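Local coordinates for protein acyl-homoserine-lactone synthase (Mesorhizobium sp. ORS 3359, PDB 6WNS) that catalyses the synthesis of acyl-homoserine lactone signals for quorum sensing, using coenzyme A-linked acyl groups as acyl donor, at residues C127-T132 with A198-D202; I67-S71 with F106-P110; R3-W9 with A55-L61; P79-S83 with F101-R105. All coordinates share one frame. Residue numbers count along the deposited sequence, not the author numbering.

Contact 1: C127-T132 with A198-D202; sequences CGLLET and AILAD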
# COMPACT_ATOMS: atom_id res chain seq x y z
N CYS A 127 -2.78 -3.24 9.33
CA CYS A 127 -2.03 -4.18 10.19
C CYS A 127 -1.24 -5.20 9.34
O CYS A 127 -0.10 -5.51 9.71
CB CYS A 127 -2.97 -4.90 11.13
SG CYS A 127 -2.05 -5.48 12.56
N GLY A 128 -1.80 -5.67 8.22
CA GLY A 128 -1.25 -6.77 7.41
C GLY A 128 -0.03 -6.29 6.66
O GLY A 128 0.93 -7.08 6.45
N LEU A 129 -0.08 -5.01 6.28
CA LEU A 129 1.03 -4.28 5.61
C LEU A 129 2.22 -4.29 6.57
O LEU A 129 3.28 -4.71 6.13
CB LEU A 129 0.63 -2.85 5.24
CG LEU A 129 1.69 -2.09 4.44
CD1 LEU A 129 1.81 -2.63 3.00
CD2 LEU A 129 1.42 -0.59 4.45
N LEU A 130 2.04 -3.86 7.82
CA LEU A 130 3.16 -3.75 8.80
C LEU A 130 3.70 -5.15 9.10
O LEU A 130 4.93 -5.30 9.18
CB LEU A 130 2.68 -3.12 10.10
CG LEU A 130 2.21 -1.69 9.98
CD1 LEU A 130 1.66 -1.20 11.31
CD2 LEU A 130 3.33 -0.80 9.47
N GLU A 131 2.80 -6.11 9.24
CA GLU A 131 3.18 -7.51 9.57
C GLU A 131 3.97 -8.11 8.41
O GLU A 131 4.96 -8.83 8.64
CB GLU A 131 1.93 -8.30 9.95
CG GLU A 131 1.51 -8.02 11.37
CD GLU A 131 0.40 -8.95 11.91
OE1 GLU A 131 -0.54 -8.45 12.49
OE2 GLU A 131 0.53 -10.19 11.79
N THR A 132 3.55 -7.89 7.18
CA THR A 132 4.26 -8.41 6.00
C THR A 132 5.63 -7.74 5.93
O THR A 132 6.66 -8.51 5.73
CB THR A 132 3.42 -8.22 4.75
OG1 THR A 132 2.15 -8.80 5.07
CG2 THR A 132 4.05 -8.84 3.52
N ALA A 198 -5.19 -14.96 13.66
CA ALA A 198 -4.08 -14.79 12.68
C ALA A 198 -4.55 -13.80 11.61
O ALA A 198 -5.76 -13.81 11.30
CB ALA A 198 -3.72 -16.11 12.07
N ILE A 199 -3.63 -12.98 11.06
CA ILE A 199 -3.99 -12.04 9.96
C ILE A 199 -3.26 -12.54 8.70
O ILE A 199 -3.95 -12.78 7.70
CB ILE A 199 -3.66 -10.56 10.25
CG1 ILE A 199 -4.27 -10.01 11.53
CG2 ILE A 199 -4.14 -9.69 9.11
CD1 ILE A 199 -4.05 -8.51 11.66
N LEU A 200 -1.94 -12.74 8.75
CA LEU A 200 -1.14 -13.23 7.59
C LEU A 200 -1.40 -14.71 7.34
O LEU A 200 -1.31 -15.47 8.31
CB LEU A 200 0.36 -13.06 7.87
CG LEU A 200 0.81 -11.69 8.37
CD1 LEU A 200 2.31 -11.69 8.63
CD2 LEU A 200 0.43 -10.60 7.37
N ALA A 201 -1.62 -15.11 6.08
CA ALA A 201 -1.45 -16.50 5.58
C ALA A 201 0.03 -16.74 5.23
O ALA A 201 0.45 -16.55 4.06
CB ALA A 201 -2.37 -16.71 4.40
N ASP A 202 0.79 -17.13 6.26
CA ASP A 202 2.26 -17.40 6.32
C ASP A 202 2.67 -18.74 5.67
O ASP A 202 3.64 -18.76 4.88
CB ASP A 202 2.67 -17.57 7.79
CG ASP A 202 3.04 -16.33 8.57
OD1 ASP A 202 2.72 -16.29 9.76
OD2 ASP A 202 3.70 -15.44 8.00
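Here the carboxy-terminal tail packs by apolar contact against a helix of the GNAT-like fold that this family shares with the acetyltransferases. Helix 121-135 is the crossover helix between the parallel neighbours 100-108 and 140-146, and it lies against one face of the central sheet. The irregular segment 198-202 runs beside it and also borders the edge strand 4-7, where Ile199 and Ala201 exchange backbone hydrogen bonds with Ile4. Between the tail and the helix segment itself there is no hydrogen bond, so two side chains, Ile199 and Leu200, do the work. Both project toward the helix. The closest backbone approach falls at Gly128, whose CA is 6.5 Å from the CA of Leu200; with no side chain there, the tail meets the helix backbone directly, Gly128 CA lying 4.4 Å from Ile199 CG2. Ile199 CD1 reaches 3.7 Å from Cys127 SG and 3.6 Å from Glu131 OE1. Glu131 forms a salt bridge with Arg190 of helix 183-192, while its aliphatic CB lies 3.7 Å from Leu200 CD1. Finally, Thr132 OG1 donates a hydrogen bond of 2.5 Å to Gly128 O one turn back, and Leu200 CD2 rests over this satisfied pair, 3.4 Å from Thr132 OG1 and 3.7 Å from Gly128 O.

Contact 2: I67-S71 with F106-P110; sequences IVGGS and FFVMP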
# COMPACT_ATOMS: atom_id res chain seq x y z
N ILE A 67 -11.29 -10.52 -3.22
CA ILE A 67 -10.38 -9.44 -2.75
C ILE A 67 -11.22 -8.36 -2.05
O ILE A 67 -12.12 -7.82 -2.69
CB ILE A 67 -9.58 -8.86 -3.93
CG1 ILE A 67 -8.52 -9.82 -4.44
CG2 ILE A 67 -8.94 -7.57 -3.47
CD1 ILE A 67 -8.25 -9.71 -5.95
N VAL A 68 -10.91 -8.00 -0.80
CA VAL A 68 -11.68 -6.98 -0.04
C VAL A 68 -10.81 -5.75 0.26
O VAL A 68 -11.39 -4.65 0.66
CB VAL A 68 -12.30 -7.63 1.21
CG1 VAL A 68 -13.19 -8.79 0.79
CG2 VAL A 68 -11.24 -8.10 2.22
N GLY A 69 -9.51 -5.84 0.02
CA GLY A 69 -8.64 -4.65 0.10
C GLY A 69 -7.20 -4.99 -0.17
O GLY A 69 -6.89 -6.19 -0.38
N GLY A 70 -6.33 -3.99 -0.17
CA GLY A 70 -4.92 -4.36 -0.38
C GLY A 70 -3.99 -3.21 -0.48
O GLY A 70 -4.38 -2.09 -0.12
N SER A 71 -2.75 -3.52 -0.89
CA SER A 71 -1.67 -2.53 -1.06
C SER A 71 -0.55 -3.16 -1.86
O SER A 71 -0.57 -4.37 -2.06
CB SER A 71 -1.25 -1.98 0.29
OG SER A 71 -1.59 -2.87 1.29
N PHE A 106 -3.07 1.67 -1.86
CA PHE A 106 -3.89 1.25 -0.72
C PHE A 106 -5.35 1.35 -1.13
O PHE A 106 -5.73 2.40 -1.65
CB PHE A 106 -3.67 2.14 0.49
CG PHE A 106 -4.65 1.89 1.61
CD1 PHE A 106 -4.47 0.81 2.47
CD2 PHE A 106 -5.75 2.71 1.77
CE1 PHE A 106 -5.35 0.63 3.54
CE2 PHE A 106 -6.64 2.51 2.81
CZ PHE A 106 -6.42 1.47 3.70
N PHE A 107 -6.10 0.28 -1.03
CA PHE A 107 -7.56 0.37 -1.24
C PHE A 107 -8.29 -0.60 -0.31
O PHE A 107 -7.77 -1.68 0.04
CB PHE A 107 -7.90 0.06 -2.70
CG PHE A 107 -7.60 -1.36 -3.05
CD1 PHE A 107 -6.30 -1.80 -3.26
CD2 PHE A 107 -8.62 -2.30 -3.08
CE1 PHE A 107 -6.04 -3.12 -3.55
CE2 PHE A 107 -8.36 -3.61 -3.43
CZ PHE A 107 -7.08 -4.02 -3.67
N VAL A 108 -9.52 -0.21 -0.04
CA VAL A 108 -10.54 -1.04 0.61
C VAL A 108 -11.78 -1.01 -0.27
O VAL A 108 -12.30 0.11 -0.68
CB VAL A 108 -10.84 -0.48 2.02
CG1 VAL A 108 -11.81 -1.36 2.77
CG2 VAL A 108 -9.56 -0.25 2.81
N MET A 109 -12.30 -2.20 -0.52
CA MET A 109 -13.48 -2.33 -1.37
C MET A 109 -14.66 -1.79 -0.55
O MET A 109 -14.61 -1.74 0.68
CB MET A 109 -13.68 -3.77 -1.84
CG MET A 109 -12.49 -4.28 -2.58
SD MET A 109 -12.28 -3.36 -4.15
CE MET A 109 -13.69 -3.96 -5.08
N PRO A 110 -15.65 -1.19 -1.23
CA PRO A 110 -16.91 -0.83 -0.57
C PRO A 110 -17.50 -2.02 0.24
O PRO A 110 -17.81 -1.79 1.41
CB PRO A 110 -17.80 -0.32 -1.72
CG PRO A 110 -17.07 -0.65 -3.02
CD PRO A 110 -15.61 -0.82 -2.66
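Glycines let antiparallel strands 69-75 and 100-108, neighbours in the central sheet of the GNAT-like fold, share a tight space with an aromatic ring, as segment 67-71 illustrates. Ile67 opens it, its CG2 at the ring edge of Phe107, 4.0 Å from CE2. Val68 turns its side chain away but offers its O to Met109 N in a 2.9 Å hydrogen bond; together with Gly69 it forms a classic beta bulge opposite Ala60 of strand 56-60. Gly69 makes a non-hydrogen-bonded pair with Val108, their CA atoms 4.1 Å apart. A beta carbon here would clash with Phe107 O, and Gly69 CA makes an off-centre CH-pi contact, 4.2 Å from the centroid of the Phe107 ring. Gly70 follows as the hydrogen-bonded partner of Phe107: Gly70 N donates to Phe107 O at 2.7 Å, Phe107 N to Gly70 O at 3.1 Å. The p rotamer of Phe107 folds its ring back across these glycines; a beta carbon on Gly70 would lie a tight 3.1 Å from Phe107 CE1. Ser71 ends the segment, its CB 4.3 Å from Phe106 CA. On the Phe107 face the pair is covered by helix 16-31, through Ile29; on the Val108 face by helix 121-135, through Val121.

Contact 3: R3-W9 with A55-L61; sequences RIHLVTW and ALYVLAL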
# COMPACT_ATOMS: atom_id res chain seq x y z
N ARG A 3 -7.93 -12.69 5.66
CA ARG A 3 -6.49 -12.94 5.90
C ARG A 3 -5.64 -12.20 4.85
O ARG A 3 -6.10 -12.00 3.70
CB ARG A 3 -6.16 -14.43 5.83
CG ARG A 3 -6.81 -15.27 6.92
CD ARG A 3 -6.18 -15.01 8.28
NE ARG A 3 -6.82 -15.83 9.29
CZ ARG A 3 -7.92 -15.52 9.99
NH1 ARG A 3 -8.55 -14.36 9.83
NH2 ARG A 3 -8.39 -16.36 10.89
N ILE A 4 -4.42 -11.82 5.24
CA ILE A 4 -3.50 -11.02 4.38
C ILE A 4 -2.57 -12.00 3.67
O ILE A 4 -1.92 -12.83 4.35
CB ILE A 4 -2.77 -9.98 5.24
CG1 ILE A 4 -3.77 -9.02 5.90
CG2 ILE A 4 -1.74 -9.23 4.42
CD1 ILE A 4 -4.40 -8.04 4.96
N HIS A 5 -2.59 -11.99 2.35
CA HIS A 5 -1.75 -12.84 1.49
C HIS A 5 -0.70 -12.02 0.74
O HIS A 5 -1.02 -10.91 0.21
CB HIS A 5 -2.58 -13.53 0.43
CG HIS A 5 -3.56 -14.48 0.97
ND1 HIS A 5 -3.58 -15.80 0.57
CD2 HIS A 5 -4.56 -14.32 1.86
CE1 HIS A 5 -4.51 -16.44 1.25
NE2 HIS A 5 -5.14 -15.55 2.01
N LEU A 6 0.51 -12.54 0.72
CA LEU A 6 1.68 -11.88 0.13
C LEU A 6 1.90 -12.51 -1.23
O LEU A 6 2.30 -13.71 -1.28
CB LEU A 6 2.91 -12.08 1.00
CG LEU A 6 4.19 -11.64 0.32
CD1 LEU A 6 4.09 -10.15 -0.08
CD2 LEU A 6 5.36 -11.93 1.21
N VAL A 7 1.62 -11.75 -2.29
CA VAL A 7 1.85 -12.24 -3.68
C VAL A 7 3.09 -11.57 -4.25
O VAL A 7 3.20 -10.31 -4.22
CB VAL A 7 0.63 -12.01 -4.58
CG1 VAL A 7 0.80 -12.76 -5.85
CG2 VAL A 7 -0.63 -12.50 -3.85
N THR A 8 3.99 -12.42 -4.73
CA THR A 8 5.29 -11.99 -5.25
C THR A 8 5.51 -12.59 -6.63
O THR A 8 4.74 -13.43 -7.07
CB THR A 8 6.44 -12.44 -4.35
OG1 THR A 8 6.60 -13.87 -4.45
CG2 THR A 8 6.14 -11.98 -2.94
N TRP A 9 6.63 -12.23 -7.25
CA TRP A 9 7.02 -12.92 -8.48
C TRP A 9 7.07 -14.42 -8.23
O TRP A 9 6.67 -15.16 -9.11
CB TRP A 9 8.40 -12.42 -8.94
CG TRP A 9 8.76 -12.90 -10.30
CD1 TRP A 9 9.72 -13.78 -10.68
CD2 TRP A 9 8.10 -12.49 -11.51
NE1 TRP A 9 9.72 -13.93 -12.04
CE2 TRP A 9 8.74 -13.15 -12.58
CE3 TRP A 9 6.99 -11.68 -11.76
CZ2 TRP A 9 8.35 -12.97 -13.90
CZ3 TRP A 9 6.66 -11.46 -13.08
CH2 TRP A 9 7.30 -12.13 -14.11
N ALA A 55 7.58 -6.01 -7.76
CA ALA A 55 6.43 -5.63 -6.93
C ALA A 55 6.06 -6.75 -5.97
O ALA A 55 6.12 -7.95 -6.34
CB ALA A 55 5.24 -5.21 -7.77
N LEU A 56 5.60 -6.32 -4.78
CA LEU A 56 4.90 -7.13 -3.78
C LEU A 56 3.46 -6.68 -3.65
O LEU A 56 3.24 -5.50 -3.49
CB LEU A 56 5.61 -6.99 -2.43
CG LEU A 56 7.14 -7.07 -2.47
CD1 LEU A 56 7.64 -6.87 -1.05
CD2 LEU A 56 7.62 -8.39 -3.01
N TYR A 57 2.53 -7.63 -3.66
CA TYR A 57 1.08 -7.38 -3.50
C TYR A 57 0.65 -7.97 -2.16
O TYR A 57 0.76 -9.17 -1.87
CB TYR A 57 0.32 -7.93 -4.70
CG TYR A 57 0.83 -7.36 -5.99
CD1 TYR A 57 0.44 -6.10 -6.39
CD2 TYR A 57 1.77 -8.04 -6.75
CE1 TYR A 57 0.93 -5.53 -7.57
CE2 TYR A 57 2.32 -7.47 -7.88
CZ TYR A 57 1.89 -6.21 -8.30
OH TYR A 57 2.34 -5.65 -9.45
N VAL A 58 0.17 -7.08 -1.32
CA VAL A 58 -0.40 -7.43 -0.01
C VAL A 58 -1.92 -7.37 -0.08
O VAL A 58 -2.48 -6.27 -0.01
CB VAL A 58 0.10 -6.49 1.07
CG1 VAL A 58 -0.32 -7.04 2.42
CG2 VAL A 58 1.62 -6.33 0.99
N LEU A 59 -2.53 -8.53 -0.26
CA LEU A 59 -3.96 -8.62 -0.59
C LEU A 59 -4.75 -9.23 0.56
O LEU A 59 -4.40 -10.34 1.05
CB LEU A 59 -4.07 -9.44 -1.86
CG LEU A 59 -3.29 -8.82 -3.05
CD1 LEU A 59 -3.57 -9.63 -4.25
CD2 LEU A 59 -3.69 -7.34 -3.24
N ALA A 60 -5.84 -8.55 0.91
CA ALA A 60 -6.84 -9.04 1.88
C ALA A 60 -7.91 -9.85 1.13
O ALA A 60 -8.61 -9.24 0.25
CB ALA A 60 -7.39 -7.86 2.62
N LEU A 61 -8.04 -11.16 1.45
CA LEU A 61 -8.95 -12.14 0.77
C LEU A 61 -9.97 -12.67 1.77
O LEU A 61 -9.76 -12.28 2.86
CB LEU A 61 -8.13 -13.33 0.28
CG LEU A 61 -7.00 -12.94 -0.66
CD1 LEU A 61 -6.51 -14.14 -1.42
CD2 LEU A 61 -7.46 -11.82 -1.63
O HOH W 1 8.11 -9.62 -6.50
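Alternating apolar side chains hold the centre of this antiparallel strand pair, which joins the edge strand 4-7 to its neighbour 56-60 in the mixed sheet of a GNAT-like fold. On one face Ile4 CG2 presses to 3.3 Å from Val58 CG1 and Ile4 CD1 to 3.8 Å from Ala60 CB; Thr132 of helix 121-135 packs on Ile4, Leu6 and Val58. The other face carries Val7, Tyr57 and Leu59 beneath helix 16-31, where Val7 CG2 is 4.1 Å from Leu59 CD1. Beside them His5 presents its ring face to Leu61 in a CH-pi contact, Leu61 CD1 standing 3.7 Å above the ring centroid, while His5 ND1 is hydrogen-bonded to Tyr15 OH. Between the faces runs a regular backbone ladder: His5 N to Leu59 O, 2.8 Å, and Leu59 N to His5 O, 2.9 Å; Val7 N to Tyr57 O and Tyr57 N to Val7 O, both 2.8 Å. Toward the ends of the pair the ladder loosens: Leu61 N donates to Arg3 O at 3.1 Å, but Arg3 N to Leu61 O, 3.4 Å, is weak; at the other end a water takes over, hydrogen-bonded to Trp9 N at 3.1 Å and Ala55 O at 2.6 Å.

Contact 4: P79-S83 with F101-R105; sequences PHLMS and FEWTR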
# COMPACT_ATOMS: atom_id res chain seq x y z
N PRO A 79 13.18 1.96 -9.28
CA PRO A 79 12.30 3.08 -9.59
C PRO A 79 10.93 2.88 -8.95
O PRO A 79 10.39 1.78 -8.97
CB PRO A 79 12.24 3.11 -11.13
CG PRO A 79 12.89 1.84 -11.64
CD PRO A 79 13.70 1.32 -10.49
N HIS A 80 10.42 3.94 -8.34
CA HIS A 80 9.13 3.90 -7.62
C HIS A 80 8.43 5.26 -7.77
O HIS A 80 8.98 6.12 -8.49
CB HIS A 80 9.35 3.40 -6.20
CG HIS A 80 10.24 4.29 -5.39
ND1 HIS A 80 11.62 4.23 -5.52
CD2 HIS A 80 9.99 5.17 -4.40
CE1 HIS A 80 12.17 5.07 -4.64
NE2 HIS A 80 11.20 5.64 -3.97
N LEU A 81 7.19 5.36 -7.32
CA LEU A 81 6.37 6.56 -7.62
C LEU A 81 7.09 7.82 -7.10
O LEU A 81 7.21 8.81 -7.85
CB LEU A 81 5.00 6.46 -6.95
CG LEU A 81 4.07 7.63 -7.29
CD1 LEU A 81 3.65 7.57 -8.74
CD2 LEU A 81 2.84 7.60 -6.43
N MET A 82 7.60 7.74 -5.90
CA MET A 82 8.22 8.93 -5.26
C MET A 82 9.50 9.25 -6.00
O MET A 82 9.81 10.46 -6.09
CB MET A 82 8.49 8.75 -3.77
CG MET A 82 8.63 10.09 -3.02
SD MET A 82 9.22 9.96 -1.34
CE MET A 82 7.93 8.96 -0.59
N SER A 83 10.21 8.25 -6.52
CA SER A 83 11.48 8.50 -7.21
C SER A 83 11.21 9.01 -8.62
O SER A 83 11.92 9.90 -9.01
CB SER A 83 12.41 7.32 -7.20
OG SER A 83 12.13 6.40 -8.22
N PHE A 101 10.80 0.10 1.60
CA PHE A 101 9.94 -0.21 0.43
C PHE A 101 8.92 0.91 0.33
O PHE A 101 8.61 1.56 1.34
CB PHE A 101 9.26 -1.57 0.53
CG PHE A 101 10.11 -2.74 0.08
CD1 PHE A 101 9.65 -3.64 -0.89
CD2 PHE A 101 11.40 -2.90 0.55
CE1 PHE A 101 10.43 -4.71 -1.28
CE2 PHE A 101 12.18 -3.99 0.17
CZ PHE A 101 11.69 -4.89 -0.74
N GLU A 102 8.47 1.18 -0.88
CA GLU A 102 7.46 2.25 -1.08
C GLU A 102 6.10 1.57 -1.11
O GLU A 102 5.97 0.61 -1.86
CB GLU A 102 7.74 3.06 -2.33
CG GLU A 102 6.62 4.05 -2.56
CD GLU A 102 6.54 4.66 -3.93
OE1 GLU A 102 6.49 3.89 -4.90
OE2 GLU A 102 6.55 5.95 -4.01
N TRP A 103 5.16 2.12 -0.34
CA TRP A 103 3.71 1.81 -0.31
C TRP A 103 2.98 2.61 -1.39
O TRP A 103 3.10 3.87 -1.40
CB TRP A 103 3.18 2.16 1.07
CG TRP A 103 1.75 1.84 1.36
CD1 TRP A 103 0.92 0.95 0.74
CD2 TRP A 103 1.02 2.35 2.49
NE1 TRP A 103 -0.29 0.90 1.41
CE2 TRP A 103 -0.24 1.73 2.49
CE3 TRP A 103 1.35 3.22 3.55
CZ2 TRP A 103 -1.20 2.02 3.45
CZ3 TRP A 103 0.40 3.52 4.49
CH2 TRP A 103 -0.86 2.92 4.44
N THR A 104 2.25 1.90 -2.27
CA THR A 104 1.31 2.53 -3.22
C THR A 104 0.01 1.71 -3.19
O THR A 104 0.01 0.55 -2.71
CB THR A 104 1.97 2.63 -4.61
OG1 THR A 104 2.53 1.36 -4.96
CG2 THR A 104 3.07 3.67 -4.67
N ARG A 105 -1.03 2.25 -3.81
CA ARG A 105 -2.25 1.48 -4.16
C ARG A 105 -2.89 0.87 -2.91
O ARG A 105 -3.21 -0.29 -2.93
CB ARG A 105 -1.87 0.51 -5.27
CG ARG A 105 -1.28 1.25 -6.46
CD ARG A 105 -1.95 2.54 -6.97
NE ARG A 105 -1.43 2.88 -8.30
CZ ARG A 105 -1.99 2.45 -9.42
NH1 ARG A 105 -3.23 2.00 -9.40
NH2 ARG A 105 -1.44 2.73 -10.59
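A carboxylate placed at the amino end of a helix can meet backbone NH groups that the helix itself cannot satisfy, and Glu102 does exactly this. Reaching out from strand 100-108, it divides its two oxygens between successive amides of the short helix 81-84: Leu81 N donates to Glu102 OE1 at 2.9 Å and Met82 N to Glu102 OE2 at 2.8 Å. His80 occupies the N-cap position, but its ND1 is engaged with Glu78 O. Its own backbone N donates to Ser83 OG at 3.0 Å, the half of a capping box in which the third helical residue returns to the N-cap. Around the carboxylate the fit is close: His80 CB lies 3.2 Å from Glu102 OE1, the CB atoms of Leu81 and Met82 are each 3.4 Å from Glu102 OE2, and the His80 ring turns its edge to Glu102 CD. Farther out, Leu81 CB packs at 4.1 Å on Thr104 CG2, while Thr104 OG1 is hydrogen-bonded to Arg72 NE of the adjacent strand. Glu102 and Thr104 both point toward the helix from the same side of their strand. The chemistry implies that a buried acid is stabilised here by two amides at a helix start, where the helix dipole favours negative charge, so that a side chain bonded to backbone joins sheet and helix.

Three of the contacts follow the order of one sheet: contact 3 pairs its first two strands, contact 2 the third and fourth, and contact 4 ties the fourth to a short helix. Contacts 2 and 3, centres about 11 Å apart, join where Val68 N meets Ala60 O at 2.8 Å. Contact 1, its centre about 9 Å from that of contact 3, adds the tail beyond the edge strand. Leu129 connects it inward, CD2 lying 3.5 Å from Trp103 CE2, although the centres of contacts 1 and 4 are about 20 Å apart. In GNAT relatives acyl-CoA binds where the strands equivalent to 100-108 and 140-146 splay apart, so the 106-108 end of contact 2 probably borders that cleft, whereas contact 4 lies where they are still paired.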